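PDB 6G6P: Ika8 from Synthetic construct, which is a designed eight-bladed beta-propeller of WD40-type repeats, with no known biological function of its own. Local coordinates for residues Ala140-Asp145 with Thr179-Ser184. Residues are numbered along the deposited sequence; the frame is centred on the assembly and turned at random.
Sequences ALQFKD and TALAFS
The ring of Phe183 reaches across to Lys144 and Gln142 and makes up the C-terminal half of this contact between two parallel strands, whose axes run 16° apart in direction and come no nearer than 6.4 Å. That spacing is wider than within a beta-sheet, and no hydrogen bond links the two segments, so the gap is filled mainly by side chains, packed against each other and against backbone. Phe183 has CG set between its own backbone N and carbonyl carbon (chi1 65°), which swings the ring over toward 140-145. Its CZ lies 3.2 Å from Lys144 CB, while CE1 stands 4.0 Å from Gln142 CB, which meets the ring at its edge, in plane. The lysine chain crosses the ring at a slant, bringing CD to 3.7 Å from Phe183 CE2 before NZ ends near the backbone of Ser184.

Toward the N-terminal end of the strands, Gln142 bends at chi2 (-75°), folding its amide back over the backbone of Leu181. Its CG touches Leu181 CB at 3.5 Å, and NE2 comes within 3.3 Å of Leu181 O, but the angle is too poor for a hydrogen bond. Cutting Gln142 back to alanine would keep CB at the Phe183 edge but probably open a gap over Leu181 CB and its carbonyl, where CG and the amide now lie. Leu181 in turn sends CD1 to Ala140 CB, 3.5 Å away, completing an apolar seam between buried residues.

Each strand is the first of its four-stranded blade, so the contact joins consecutive propeller blades face to face. Leu181 and Phe183 also pack on Val149 and Ile147 of strand 147-152, while Leu141 and Phe143 turn to strands 98-104 and 107-112 of the preceding blade, and Ala180 and Ala182 meet strand 218-224 of the following one.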
ATOM      1  N   ALA A 140       1.229   2.810  -8.337  1.00 65.43           N
ATOM      2  CA  ALA A 140       0.098   2.277  -7.591  1.00 60.36           C
ATOM      3  C   ALA A 140      -0.634   1.265  -8.459  1.00 57.23           C
ATOM      4  O   ALA A 140      -0.624   1.358  -9.689  1.00 81.36           O
ATOM      5  CB  ALA A 140      -0.854   3.388  -7.139  1.00 68.46           C
ATOM      6  N   LEU A 141      -1.277   0.302  -7.800  1.00 55.46           N
ATOM      7  CA  LEU A 141      -1.913  -0.809  -8.497  1.00 77.43           C
ATOM      8  C   LEU A 141      -2.996  -1.394  -7.605  1.00 76.82           C
ATOM      9  O   LEU A 141      -2.738  -1.698  -6.436  1.00 72.89           O
ATOM     10  CB  LEU A 141      -0.878  -1.881  -8.865  1.00 50.07           C
ATOM     11  CG  LEU A 141      -1.214  -2.890  -9.966  1.00 69.19           C
ATOM     12  CD1 LEU A 141      -1.197  -2.227 -11.329  1.00 71.00           C
ATOM     13  CD2 LEU A 141      -0.233  -4.048  -9.928  1.00 65.64           C
ATOM     14  N   GLN A 142      -4.200  -1.545  -8.154  1.00 65.86           N
ATOM     15  CA  GLN A 142      -5.317  -2.162  -7.448  1.00 68.05           C
ATOM     16  C   GLN A 142      -5.948  -3.209  -8.351  1.00 63.38           C
ATOM     17  O   GLN A 142      -6.173  -2.957  -9.539  1.00 87.46           O
ATOM     18  CB  GLN A 142      -6.361  -1.124  -7.025  1.00 75.62           C
ATOM     19  CG  GLN A 142      -5.776   0.111  -6.354  1.00 79.17           C
ATOM     20  CD  GLN A 142      -5.327  -0.143  -4.927  1.00 87.54           C
ATOM     21  OE1 GLN A 142      -5.766  -1.097  -4.283  1.00 65.02           O
ATOM     22  NE2 GLN A 142      -4.443   0.715  -4.424  1.00 72.03           N
ATOM     23  N   PHE A 143      -6.236  -4.379  -7.785  1.00 73.31           N
ATOM     24  CA  PHE A 143      -6.754  -5.515  -8.536  1.00 82.99           C
ATOM     25  C   PHE A 143      -8.036  -6.008  -7.886  1.00 87.70           C
ATOM     26  O   PHE A 143      -8.063  -6.281  -6.682  1.00101.19           O
ATOM     27  CB  PHE A 143      -5.718  -6.642  -8.597  1.00 66.36           C
ATOM     28  CG  PHE A 143      -6.155  -7.830  -9.401  1.00 75.27           C
ATOM     29  CD1 PHE A 143      -6.807  -7.666 -10.611  1.00 70.91           C
ATOM     30  CD2 PHE A 143      -5.904  -9.114  -8.948  1.00 75.38           C
ATOM     31  CE1 PHE A 143      -7.207  -8.761 -11.351  1.00 83.42           C
ATOM     32  CE2 PHE A 143      -6.303 -10.214  -9.683  1.00 74.46           C
ATOM     33  CZ  PHE A 143      -6.954 -10.038 -10.885  1.00 79.16           C
ATOM     34  N   LYS A 144      -9.094  -6.121  -8.685  1.00 81.47           N
ATOM     35  CA  LYS A 144     -10.386  -6.602  -8.209  1.00 89.34           C
ATOM     36  C   LYS A 144     -11.184  -7.135  -9.387  1.00 96.67           C
ATOM     37  O   LYS A 144     -11.299  -6.462 -10.416  1.00106.35           O
ATOM     38  CB  LYS A 144     -11.169  -5.490  -7.497  1.00 88.17           C
ATOM     39  CG  LYS A 144     -12.521  -5.906  -6.937  1.00107.94           C
ATOM     40  CD  LYS A 144     -13.564  -4.817  -7.200  1.00108.00           C
ATOM     41  CE  LYS A 144     -14.960  -5.395  -7.407  1.00104.17           C
ATOM     42  NZ  LYS A 144     -16.006  -4.334  -7.528  1.00 94.51           N
ATOM     43  N   ASP A 145     -11.711  -8.347  -9.235  1.00 91.35           N
ATOM     44  CA  ASP A 145     -12.697  -8.922 -10.146  1.00104.21           C
ATOM     45  C   ASP A 145     -12.237  -8.851 -11.601  1.00106.45           C
ATOM     46  O   ASP A 145     -12.866  -8.218 -12.449  1.00114.83           O
ATOM     47  CB  ASP A 145     -14.050  -8.231  -9.975  1.00108.46           C
ATOM     48  CG  ASP A 145     -15.045  -9.083  -9.220  1.00120.48           C
ATOM     49  OD1 ASP A 145     -14.735 -10.261  -8.950  1.00115.87           O
ATOM     50  OD2 ASP A 145     -16.140  -8.572  -8.907  1.00116.29           O
ATOM     51  N   THR A 179      -0.839   8.529  -6.390  1.00 85.61           N
ATOM     52  CA  THR A 179      -0.481   8.074  -5.050  1.00 65.56           C
ATOM     53  C   THR A 179      -1.258   6.841  -4.613  1.00 67.27           C
ATOM     54  O   THR A 179      -0.652   5.872  -4.143  1.00 84.46           O
ATOM     55  CB  THR A 179      -0.685   9.211  -4.036  1.00 74.57           C
ATOM     56  OG1 THR A 179       0.373  10.169  -4.169  1.00 96.39           O
ATOM     57  CG2 THR A 179      -0.690   8.670  -2.611  1.00 72.54           C
ATOM     58  N   ALA A 180      -2.583   6.843  -4.749  1.00 54.79           N
ATOM     59  CA  ALA A 180      -3.376   5.701  -4.314  1.00 77.74           C
ATOM     60  C   ALA A 180      -4.653   5.623  -5.135  1.00 76.90           C
ATOM     61  O   ALA A 180      -5.139   6.623  -5.669  1.00 71.12           O
ATOM     62  CB  ALA A 180      -3.707   5.774  -2.818  1.00 71.89           C
ATOM     63  N   LEU A 181      -5.187   4.406  -5.234  1.00 86.93           N
ATOM     64  CA  LEU A 181      -6.358   4.130  -6.052  1.00 81.33           C
ATOM     65  C   LEU A 181      -7.325   3.245  -5.277  1.00 79.85           C
ATOM     66  O   LEU A 181      -7.015   2.734  -4.198  1.00 99.91           O
ATOM     67  CB  LEU A 181      -5.994   3.437  -7.378  1.00 80.85           C
ATOM     68  CG  LEU A 181      -5.254   4.084  -8.556  1.00 79.70           C
ATOM     69  CD1 LEU A 181      -3.942   4.704  -8.156  1.00 90.23           C
ATOM     70  CD2 LEU A 181      -5.015   3.049  -9.642  1.00 78.83           C
ATOM     71  N   ALA A 182      -8.509   3.074  -5.860  1.00 63.83           N
ATOM     72  CA  ALA A 182      -9.580   2.183  -5.432  1.00 70.51           C
ATOM     73  C   ALA A 182     -10.702   2.346  -6.445  1.00 72.38           C
ATOM     74  O   ALA A 182     -10.768   3.352  -7.154  1.00 74.82           O
ATOM     75  CB  ALA A 182     -10.089   2.487  -4.019  1.00 71.25           C
ATOM     76  N   PHE A 183     -11.577   1.350  -6.512  1.00 84.16           N
ATOM     77  CA  PHE A 183     -12.643   1.406  -7.500  1.00 88.16           C
ATOM     78  C   PHE A 183     -13.727   0.402  -7.148  1.00 87.67           C
ATOM     79  O   PHE A 183     -13.456  -0.653  -6.566  1.00 92.56           O
ATOM     80  CB  PHE A 183     -12.126   1.117  -8.915  1.00 81.76           C
ATOM     81  CG  PHE A 183     -11.605  -0.274  -9.081  1.00 71.67           C
ATOM     82  CD1 PHE A 183     -10.314  -0.594  -8.699  1.00 84.63           C
ATOM     83  CD2 PHE A 183     -12.431  -1.278  -9.537  1.00 90.59           C
ATOM     84  CE1 PHE A 183      -9.834  -1.878  -8.822  1.00 87.63           C
ATOM     85  CE2 PHE A 183     -11.965  -2.560  -9.657  1.00 97.25           C
ATOM     86  CZ  PHE A 183     -10.657  -2.852  -9.306  1.00 89.50           C
ATOM     87  N   SER A 184     -14.948   0.727  -7.552  1.00 81.30           N
ATOM     88  CA  SER A 184     -16.079  -0.173  -7.452  1.00 92.49           C
ATOM     89  C   SER A 184     -16.401  -0.746  -8.831  1.00107.17           C
ATOM     90  O   SER A 184     -15.698  -0.504  -9.815  1.00100.40           O
ATOM     91  CB  SER A 184     -17.286   0.559  -6.863  1.00 92.63           C
ATOM     92  OG  SER A 184     -17.746   1.559  -7.753  1.00 96.75           O
TER